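Long-range contact in tudor and KH domain-containing protein homolog (Drosophila melanogaster, PDB 5YGB), which takes part in piRNA metabolism and transposon repression in the germline, probably by recruiting Piwi proteins through its extended Tudor domain: residues Lys70-Asn82 with Val90-Tyr103. The protein carries 1 engineered substitution. Sequence-based numbering, arbitrary orientation.
Sequences KWYRAEIVDIMPN and VIDLYFVDYGDSEY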
ATOM      1  N   LYS A  70      -2.315  -2.687 -15.430  1.00 21.63           N
ATOM      2  CA  LYS A  70      -1.550  -1.448 -15.343  1.00 20.11           C
ATOM      3  C   LYS A  70      -0.155  -1.727 -14.792  1.00 14.37           C
ATOM      4  O   LYS A  70       0.072  -2.760 -14.161  1.00 16.80           O
ATOM      5  CB  LYS A  70      -2.281  -0.416 -14.477  1.00 22.64           C
ATOM      6  CG  LYS A  70      -3.641  -0.014 -15.046  1.00 23.34           C
ATOM      7  CD  LYS A  70      -4.423   0.884 -14.097  1.00 29.32           C
ATOM      8  CE  LYS A  70      -5.661   1.462 -14.777  1.00 35.65           C
ATOM      9  NZ  LYS A  70      -5.325   2.327 -15.949  1.00 42.54           N
ATOM     10  N   TRP A  71       0.777  -0.816 -15.073  1.00 14.35           N
ATOM     11  CA  TRP A  71       2.166  -0.965 -14.629  1.00 13.42           C
ATOM     12  C   TRP A  71       2.444  -0.050 -13.451  1.00 12.67           C
ATOM     13  O   TRP A  71       2.102   1.135 -13.478  1.00 13.11           O
ATOM     14  CB  TRP A  71       3.129  -0.668 -15.778  1.00 14.11           C
ATOM     15  CG  TRP A  71       3.202  -1.781 -16.782  1.00 14.19           C
ATOM     16  CD1 TRP A  71       2.321  -2.029 -17.798  1.00 17.52           C
ATOM     17  CD2 TRP A  71       4.203  -2.797 -16.859  1.00 13.49           C
ATOM     18  NE1 TRP A  71       2.719  -3.139 -18.506  1.00 15.99           N
ATOM     19  CE2 TRP A  71       3.870  -3.631 -17.951  1.00 13.05           C
ATOM     20  CE3 TRP A  71       5.355  -3.085 -16.117  1.00 12.84           C
ATOM     21  CZ2 TRP A  71       4.643  -4.731 -18.320  1.00 13.52           C
ATOM     22  CZ3 TRP A  71       6.130  -4.172 -16.486  1.00 13.63           C
ATOM     23  CH2 TRP A  71       5.765  -4.990 -17.571  1.00 14.74           C
ATOM     24  N   TYR A  72       3.084  -0.623 -12.440  1.00 11.11           N
ATOM     25  CA  TYR A  72       3.309   0.029 -11.157  1.00 10.83           C
ATOM     26  C   TYR A  72       4.764  -0.004 -10.739  1.00  9.45           C
ATOM     27  O   TYR A  72       5.506  -0.923 -11.104  1.00 11.32           O
ATOM     28  CB  TYR A  72       2.454  -0.652 -10.082  1.00 12.99           C
ATOM     29  CG  TYR A  72       0.973  -0.437 -10.313  1.00 17.89           C
ATOM     30  CD1 TYR A  72       0.374   0.766  -9.967  1.00 18.54           C
ATOM     31  CD2 TYR A  72       0.184  -1.421 -10.904  1.00 19.93           C
ATOM     32  CE1 TYR A  72      -0.978   0.987 -10.181  1.00 24.09           C
ATOM     33  CE2 TYR A  72      -1.171  -1.214 -11.112  1.00 19.29           C
ATOM     34  CZ  TYR A  72      -1.741  -0.006 -10.756  1.00 26.11           C
ATOM     35  OH  TYR A  72      -3.086   0.226 -10.962  1.00 25.19           O
ATOM     36  N   ARG A  73       5.167   0.981  -9.939  1.00 10.40           N
ATOM     37  CA  ARG A  73       6.461   0.922  -9.264  1.00  9.16           C
ATOM     38  C   ARG A  73       6.401  -0.071  -8.112  1.00  9.51           C
ATOM     39  O   ARG A  73       5.454  -0.076  -7.318  1.00 11.18           O
ATOM     40  CB  ARG A  73       6.867   2.305  -8.736  1.00  8.74           C
ATOM     41  CG  ARG A  73       6.954   3.384  -9.826  1.00  9.68           C
ATOM     42  CD  ARG A  73       7.646   4.648  -9.354  1.00 10.18           C
ATOM     43  NE  ARG A  73       6.917   5.310  -8.275  1.00  9.24           N
ATOM     44  CZ  ARG A  73       7.346   6.422  -7.688  1.00 10.64           C
ATOM     45  NH1 ARG A  73       8.491   6.980  -8.074  1.00 11.22           N
ATOM     46  NH2 ARG A  73       6.641   6.974  -6.702  1.00 11.09           N
ATOM     47  N   ALA A  74       7.432  -0.896  -7.995  1.00  9.22           N
ATOM     48  CA  ALA A  74       7.437  -1.921  -6.970  1.00 10.22           C
ATOM     49  C   ALA A  74       8.831  -2.153  -6.422  1.00  9.58           C
ATOM     50  O   ALA A  74       9.828  -1.992  -7.129  1.00 11.85           O
ATOM     51  CB  ALA A  74       6.847  -3.226  -7.518  1.00 11.00           C
ATOM     52  N   GLU A  75       8.894  -2.540  -5.154  1.00  9.20           N
ATOM     53  CA  GLU A  75      10.127  -2.890  -4.466  1.00  9.63           C
ATOM     54  C   GLU A  75      10.196  -4.405  -4.298  1.00  9.37           C
ATOM     55  O   GLU A  75       9.244  -5.029  -3.819  1.00 11.09           O
ATOM     56  CB  GLU A  75      10.173  -2.178  -3.106  1.00 10.97           C
ATOM     57  CG  GLU A  75      11.327  -2.583  -2.207  1.00 10.73           C
ATOM     58  CD  GLU A  75      11.217  -1.997  -0.812  1.00 14.34           C
ATOM     59  OE1 GLU A  75      10.267  -1.231  -0.535  1.00 17.48           O
ATOM     60  OE2 GLU A  75      12.095  -2.305   0.012  1.00 16.98           O
ATOM     61  N   ILE A  76      11.305  -5.010  -4.701  1.00  9.28           N
ATOM     62  CA  ILE A  76      11.483  -6.437  -4.454  1.00 10.21           C
ATOM     63  C   ILE A  76      11.768  -6.663  -2.970  1.00 10.04           C
ATOM     64  O   ILE A  76      12.752  -6.144  -2.418  1.00 11.18           O
ATOM     65  CB  ILE A  76      12.617  -7.016  -5.314  1.00  9.79           C
ATOM     66  CG1 ILE A  76      12.296  -6.839  -6.805  1.00  9.81           C
ATOM     67  CG2 ILE A  76      12.859  -8.504  -4.965  1.00 11.93           C
ATOM     68  CD1 ILE A  76      13.321  -7.464  -7.743  1.00 12.06           C
ATOM     69  N   VAL A  77      10.893  -7.407  -2.300  1.00 10.32           N
ATOM     70  CA  VAL A  77      11.130  -7.660  -0.885  1.00 11.96           C
ATOM     71  C   VAL A  77      11.558  -9.100  -0.611  1.00 14.22           C
ATOM     72  O   VAL A  77      12.066  -9.386   0.475  1.00 14.81           O
ATOM     73  CB  VAL A  77       9.906  -7.294  -0.028  1.00 14.02           C
ATOM     74  CG1 VAL A  77       9.614  -5.795  -0.170  1.00 13.33           C
ATOM     75  CG2 VAL A  77       8.712  -8.111  -0.420  1.00 17.06           C
ATOM     76  N   ASP A  78      11.394  -9.996  -1.583  1.00 11.75           N
ATOM     77  CA  ASP A  78      11.871 -11.370  -1.428  1.00 12.93           C
ATOM     78  C   ASP A  78      11.936 -12.024  -2.796  1.00 12.90           C
ATOM     79  O   ASP A  78      11.231 -11.619  -3.728  1.00 12.64           O
ATOM     80  CB  ASP A  78      10.962 -12.173  -0.471  1.00 15.16           C
ATOM     81  CG  ASP A  78      11.701 -13.286   0.270  1.00 22.49           C
ATOM     82  OD1 ASP A  78      12.885 -13.553  -0.026  1.00 19.43           O
ATOM     83  OD2 ASP A  78      11.074 -13.892   1.169  1.00 26.17           O
ATOM     84  N   ILE A  79      12.799 -13.025  -2.915  1.00 12.92           N
ATOM     85  CA  ILE A  79      12.965 -13.804  -4.132  1.00 13.56           C
ATOM     86  C   ILE A  79      13.108 -15.262  -3.730  1.00 14.06           C
ATOM     87  O   ILE A  79      13.888 -15.584  -2.836  1.00 15.67           O
ATOM     88  CB  ILE A  79      14.210 -13.367  -4.936  1.00 13.24           C
ATOM     89  CG1 ILE A  79      14.151 -11.882  -5.306  1.00 13.32           C
ATOM     90  CG2 ILE A  79      14.370 -14.228  -6.184  1.00 15.96           C
ATOM     91  CD1 ILE A  79      15.432 -11.394  -5.940  1.00 13.73           C
ATOM     92  N   MET A  80      12.359 -16.147  -4.376  1.00 15.71           N
ATOM     93  CA  MET A  80      12.408 -17.562  -4.025  1.00 17.59           C
ATOM     94  C   MET A  80      12.254 -18.404  -5.276  1.00 17.22           C
ATOM     95  O   MET A  80      11.747 -17.925  -6.291  1.00 17.48           O
ATOM     96  CB  MET A  80      11.316 -17.890  -3.015  1.00 20.42           C
ATOM     97  CG  MET A  80       9.951 -17.437  -3.451  1.00 30.55           C
ATOM     98  SD  MET A  80       9.152 -16.517  -2.133  1.00 69.02           S
ATOM     99  CE  MET A  80       9.971 -14.947  -2.293  1.00 45.68           C
ATOM    100  N   PRO A  81      12.708 -19.665  -5.232  1.00 18.07           N
ATOM    101  CA  PRO A  81      12.530 -20.468  -6.442  1.00 18.34           C
ATOM    102  C   PRO A  81      11.071 -20.827  -6.678  1.00 18.01           C
ATOM    103  O   PRO A  81      10.299 -20.984  -5.737  1.00 21.28           O
ATOM    104  CB  PRO A  81      13.361 -21.727  -6.165  1.00 20.59           C
ATOM    105  CG  PRO A  81      14.284 -21.358  -5.048  1.00 23.02           C
ATOM    106  CD  PRO A  81      13.547 -20.345  -4.228  1.00 18.79           C
ATOM    107  N   ASN A  82      10.711 -20.918  -7.952  1.00 17.60           N
ATOM    108  CA  ASN A  82       9.422 -21.476  -8.341  1.00 18.22           C
ATOM    109  C   ASN A  82       9.378 -22.963  -7.914  1.00 18.59           C
ATOM    110  O   ASN A  82      10.396 -23.682  -8.105  1.00 20.90           O
ATOM    111  CB  ASN A  82       9.246 -21.297  -9.837  1.00 20.34           C
ATOM    112  CG  ASN A  82       7.889 -21.753 -10.341  1.00 21.89           C
ATOM    113  OD1 ASN A  82       7.515 -22.903 -10.170  1.00 26.09           O
ATOM    114  ND2 ASN A  82       7.153 -20.844 -10.991  1.00 21.07           N
ATOM    115  N   VAL A  90      10.183 -16.760  -8.130  1.00 14.56           N
ATOM    116  CA  VAL A  90       8.943 -16.062  -7.818  1.00 14.75           C
ATOM    117  C   VAL A  90       9.366 -14.840  -7.019  1.00 13.45           C
ATOM    118  O   VAL A  90      10.189 -14.951  -6.110  1.00 14.45           O
ATOM    119  CB  VAL A  90       7.958 -16.949  -7.019  1.00 14.13           C
ATOM    120  CG1 VAL A  90       6.700 -16.163  -6.638  1.00 18.22           C
ATOM    121  CG2 VAL A  90       7.589 -18.188  -7.827  1.00 19.14           C
ATOM    122  N   ILE A  91       8.840 -13.672  -7.372  1.00 12.23           N
ATOM    123  CA  ILE A  91       9.290 -12.408  -6.786  1.00 12.77           C
ATOM    124  C   ILE A  91       8.195 -11.796  -5.932  1.00 12.34           C
ATOM    125  O   ILE A  91       7.079 -11.592  -6.402  1.00 13.92           O
ATOM    126  CB  ILE A  91       9.703 -11.394  -7.880  1.00 12.51           C
ATOM    127  CG1 ILE A  91      10.622 -12.049  -8.908  1.00 19.18           C
ATOM    128  CG2 ILE A  91      10.319 -10.136  -7.274  1.00 15.11           C
ATOM    129  CD1 ILE A  91      11.983 -12.366  -8.386  1.00 25.19           C
ATOM    130  N   ASP A  92       8.510 -11.530  -4.673  1.00 11.36           N
ATOM    131  CA  ASP A  92       7.603 -10.854  -3.752  1.00 11.04           C
ATOM    132  C   ASP A  92       7.786  -9.338  -3.928  1.00 10.98           C
ATOM    133  O   ASP A  92       8.862  -8.808  -3.627  1.00 11.67           O
ATOM    134  CB  ASP A  92       7.909 -11.308  -2.315  1.00 12.10           C
ATOM    135  CG  ASP A  92       6.890 -10.837  -1.298  1.00 15.37           C
ATOM    136  OD1 ASP A  92       5.884 -10.211  -1.681  1.00 20.15           O
ATOM    137  OD2 ASP A  92       7.099 -11.142  -0.099  1.00 19.44           O
ATOM    138  N   LEU A  93       6.743  -8.665  -4.417  1.00 10.70           N
ATOM    139  CA  LEU A  93       6.782  -7.230  -4.696  1.00 10.70           C
ATOM    140  C   LEU A  93       5.922  -6.430  -3.738  1.00 12.04           C
ATOM    141  O   LEU A  93       4.785  -6.811  -3.469  1.00 12.73           O
ATOM    142  CB  LEU A  93       6.302  -6.951  -6.116  1.00 12.46           C
ATOM    143  CG  LEU A  93       7.172  -7.465  -7.258  1.00 11.21           C
ATOM    144  CD1 LEU A  93       6.529  -7.092  -8.572  1.00 14.56           C
ATOM    145  CD2 LEU A  93       8.587  -6.919  -7.179  1.00 12.60           C
ATOM    146  N   TYR A  94       6.464  -5.319  -3.246  1.00  9.14           N
ATOM    147  CA  TYR A  94       5.701  -4.334  -2.483  1.00  9.28           C
ATOM    148  C   TYR A  94       5.432  -3.146  -3.411  1.00 10.38           C
ATOM    149  O   TYR A  94       6.368  -2.545  -3.946  1.00 10.96           O
ATOM    150  CB  TYR A  94       6.477  -3.921  -1.222  1.00 10.85           C
ATOM    151  CG  TYR A  94       5.911  -2.697  -0.541  1.00  9.21           C
ATOM    152  CD1 TYR A  94       4.682  -2.752   0.102  1.00 11.87           C
ATOM    153  CD2 TYR A  94       6.599  -1.484  -0.547  1.00  9.55           C
ATOM    154  CE1 TYR A  94       4.149  -1.630   0.713  1.00 11.38           C
ATOM    155  CE2 TYR A  94       6.075  -0.364   0.067  1.00 10.81           C
ATOM    156  CZ  TYR A  94       4.843  -0.446   0.682  1.00 10.98           C
ATOM    157  OH  TYR A  94       4.305   0.686   1.273  1.00 12.24           O
ATOM    158  N   PHE A  95       4.163  -2.814  -3.636  1.00 10.62           N
ATOM    159  CA  PHE A  95       3.800  -1.750  -4.576  1.00 10.25           C
ATOM    160  C   PHE A  95       3.885  -0.407  -3.851  1.00  8.92           C
ATOM    161  O   PHE A  95       2.984  -0.018  -3.112  1.00 11.21           O
ATOM    162  CB  PHE A  95       2.420  -2.038  -5.186  1.00 11.74           C
ATOM    163  CG  PHE A  95       2.459  -3.173  -6.170  1.00 14.00           C
ATOM    164  CD1 PHE A  95       2.470  -4.487  -5.739  1.00 17.64           C
ATOM    165  CD2 PHE A  95       2.573  -2.926  -7.522  1.00 17.36           C
ATOM    166  CE1 PHE A  95       2.538  -5.528  -6.647  1.00 18.47           C
ATOM    167  CE2 PHE A  95       2.643  -3.964  -8.432  1.00 18.39           C
ATOM    168  CZ  PHE A  95       2.625  -5.265  -7.990  1.00 17.25           C
ATOM    169  N   VAL A  96       4.996   0.302  -4.063  1.00  9.27           N
ATOM    170  CA  VAL A  96       5.402   1.410  -3.211  1.00 10.51           C
ATOM    171  C   VAL A  96       4.431   2.593  -3.227  1.00  9.58           C
ATOM    172  O   VAL A  96       4.421   3.384  -2.288  1.00 10.09           O
ATOM    173  CB  VAL A  96       6.833   1.917  -3.590  1.00  9.32           C
ATOM    174  CG1 VAL A  96       7.860   0.806  -3.432  1.00 11.48           C
ATOM    175  CG2 VAL A  96       6.872   2.483  -5.005  1.00 10.68           C
ATOM    176  N   ASP A  97       3.620   2.732  -4.271  1.00  9.66           N
ATOM    177  CA  ASP A  97       2.696   3.854  -4.336  1.00  8.82           C
ATOM    178  C   ASP A  97       1.319   3.517  -3.780  1.00  9.99           C
ATOM    179  O   ASP A  97       0.523   4.431  -3.575  1.00 10.55           O
ATOM    180  CB  ASP A  97       2.582   4.363  -5.773  1.00  9.03           C
ATOM    181  CG  ASP A  97       3.873   4.959  -6.253  1.00  9.69           C
ATOM    182  OD1 ASP A  97       4.486   5.734  -5.477  1.00  9.63           O
ATOM    183  OD2 ASP A  97       4.291   4.647  -7.387  1.00  9.82           O
ATOM    184  N   TYR A  98       1.037   2.236  -3.517  1.00 10.21           N
ATOM    185  CA  TYR A  98      -0.316   1.818  -3.106  1.00  9.78           C
ATOM    186  C   TYR A  98      -0.359   1.031  -1.805  1.00 11.88           C
ATOM    187  O   TYR A  98      -1.311   1.167  -1.027  1.00 11.83           O
ATOM    188  CB  TYR A  98      -0.961   0.994  -4.226  1.00 11.98           C
ATOM    189  CG  TYR A  98      -1.349   1.846  -5.403  1.00 11.70           C
ATOM    190  CD1 TYR A  98      -0.411   2.221  -6.370  1.00 12.71           C
ATOM    191  CD2 TYR A  98      -2.641   2.321  -5.536  1.00 12.23           C
ATOM    192  CE1 TYR A  98      -0.767   3.028  -7.431  1.00 14.49           C
ATOM    193  CE2 TYR A  98      -3.004   3.112  -6.591  1.00 14.03           C
ATOM    194  CZ  TYR A  98      -2.072   3.471  -7.532  1.00 13.26           C
ATOM    195  OH  TYR A  98      -2.460   4.273  -8.580  1.00 16.75           O
ATOM    196  N   GLY A  99       0.648   0.202  -1.549  1.00 10.99           N
ATOM    197  CA  GLY A  99       0.711  -0.543  -0.299  1.00 11.26           C
ATOM    198  C   GLY A  99       0.493  -2.041  -0.427  1.00 11.32           C
ATOM    199  O   GLY A  99       0.832  -2.795   0.492  1.00 13.50           O
ATOM    200  N   ASP A 100      -0.056  -2.477  -1.553  1.00 12.49           N
ATOM    201  CA  ASP A 100      -0.273  -3.901  -1.793  1.00 13.93           C
ATOM    202  C   ASP A 100       1.032  -4.682  -1.911  1.00 15.41           C
ATOM    203  O   ASP A 100       2.055  -4.148  -2.337  1.00 14.97           O
ATOM    204  CB  ASP A 100      -1.069  -4.107  -3.082  1.00 17.82           C
ATOM    205  CG  ASP A 100      -2.356  -3.314  -3.113  1.00 20.34           C
ATOM    206  OD1 ASP A 100      -3.403  -3.860  -2.708  1.00 31.64           O
ATOM    207  OD2 ASP A 100      -2.317  -2.147  -3.548  1.00 26.45           O
ATOM    208  N   SER A 101       0.992  -5.956  -1.542  1.00 15.37           N
ATOM    209  CA  SER A 101       2.091  -6.868  -1.838  0.67 15.41           C
ATOM    210  C   SER A 101       1.564  -8.041  -2.644  1.00 18.40           C
ATOM    211  O   SER A 101       0.477  -8.542  -2.376  1.00 18.89           O
ATOM    212  CB  SER A 101       2.764  -7.352  -0.558  0.67 20.72           C
ATOM    213  OG  SER A 101       3.571  -6.332   0.004  0.67 17.71           O
ATOM    214  N   GLU A 102       2.329  -8.465  -3.647  1.00 14.26           N
ATOM    215  CA  GLU A 102       1.934  -9.575  -4.508  1.00 16.65           C
ATOM    216  C   GLU A 102       3.154 -10.384  -4.910  1.00 14.34           C
ATOM    217  O   GLU A 102       4.221  -9.823  -5.134  1.00 13.10           O
ATOM    218  CB  GLU A 102       1.240  -9.081  -5.777  1.00 20.53           C
ATOM    219  CG  GLU A 102       0.063  -8.137  -5.561  1.00 21.77           C
ATOM    220  CD  GLU A 102      -1.215  -8.853  -5.163  1.00 41.31           C
ATOM    221  OE1 GLU A 102      -1.226 -10.104  -5.147  1.00 32.49           O
ATOM    222  OE2 GLU A 102      -2.207  -8.157  -4.853  1.00 40.76           O
ATOM    223  N   TYR A 103       2.990 -11.694  -5.024  1.00 14.97           N
ATOM    224  CA  TYR A 103       4.014 -12.550  -5.626  1.00 12.63           C
ATOM    225  C   TYR A 103       3.797 -12.607  -7.127  1.00 15.58           C
ATOM    226  O   TYR A 103       2.704 -12.942  -7.583  1.00 18.32           O
ATOM    227  CB  TYR A 103       3.951 -13.954  -5.047  1.00 16.36           C
ATOM    228  CG  TYR A 103       4.190 -14.028  -3.571  1.00 18.65           C
ATOM    229  CD1 TYR A 103       5.470 -14.096  -3.068  1.00 19.57           C
ATOM    230  CD2 TYR A 103       3.125 -14.051  -2.677  1.00 22.07           C
ATOM    231  CE1 TYR A 103       5.698 -14.180  -1.705  1.00 23.89           C
ATOM    232  CE2 TYR A 103       3.338 -14.129  -1.320  1.00 28.96           C
ATOM    233  CZ  TYR A 103       4.626 -14.195  -0.839  1.00 29.70           C
ATOM    234  OH  TYR A 103       4.838 -14.272   0.518  1.00 43.92           O
TER
HETATM  235  O   HOH W   1      -4.273   2.862 -10.428  1.00 33.28           O
HETATM  236  O   HOH W   2       3.120   2.904  -9.080  1.00 11.06           O
HETATM  237  O   HOH W   3       8.129 -13.506   1.058  1.00 36.20           O
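E75 and Y94 form a hydrogen-bonded pair in the antiparallel hairpin of strands 70-81 and 89-95, part of the Tudor barrel. A classic beta bulge interrupts the pairing where V77 and D78 together sit opposite D92. V77 N donates to D92 O at 2.8 Å, and the register shifts by one residue. I76 and I79 pack on I91 on one side of the sheet; I76 CG1 also meets L93 CD2.

Y72, near the start of strand 70-81, meets Y98 in the turn after strand 89-95. The Y72 edge points at the Y98 face, offset, with planes at 82° and centroids 5.2 Å apart. A water joins the two hydroxyls, and Y72 OH also bonds D68.

R73 bends at chi3 (-63°), which turns its guanidinium back onto D97. The two groups are nearly coplanar. R73 NE reaches D97 OD2 at 2.9 Å, and R73 NH2 reaches D97 OD1 at 2.8 Å. R73 NH1 bonds the carbonyls of F116 and L119. A leucine here would probably leave the buried D97 carboxylate without its charged mate and those carbonyls without this donor. A second water accepts from R73 N and donates to D97 OD2 at 2.7 Å.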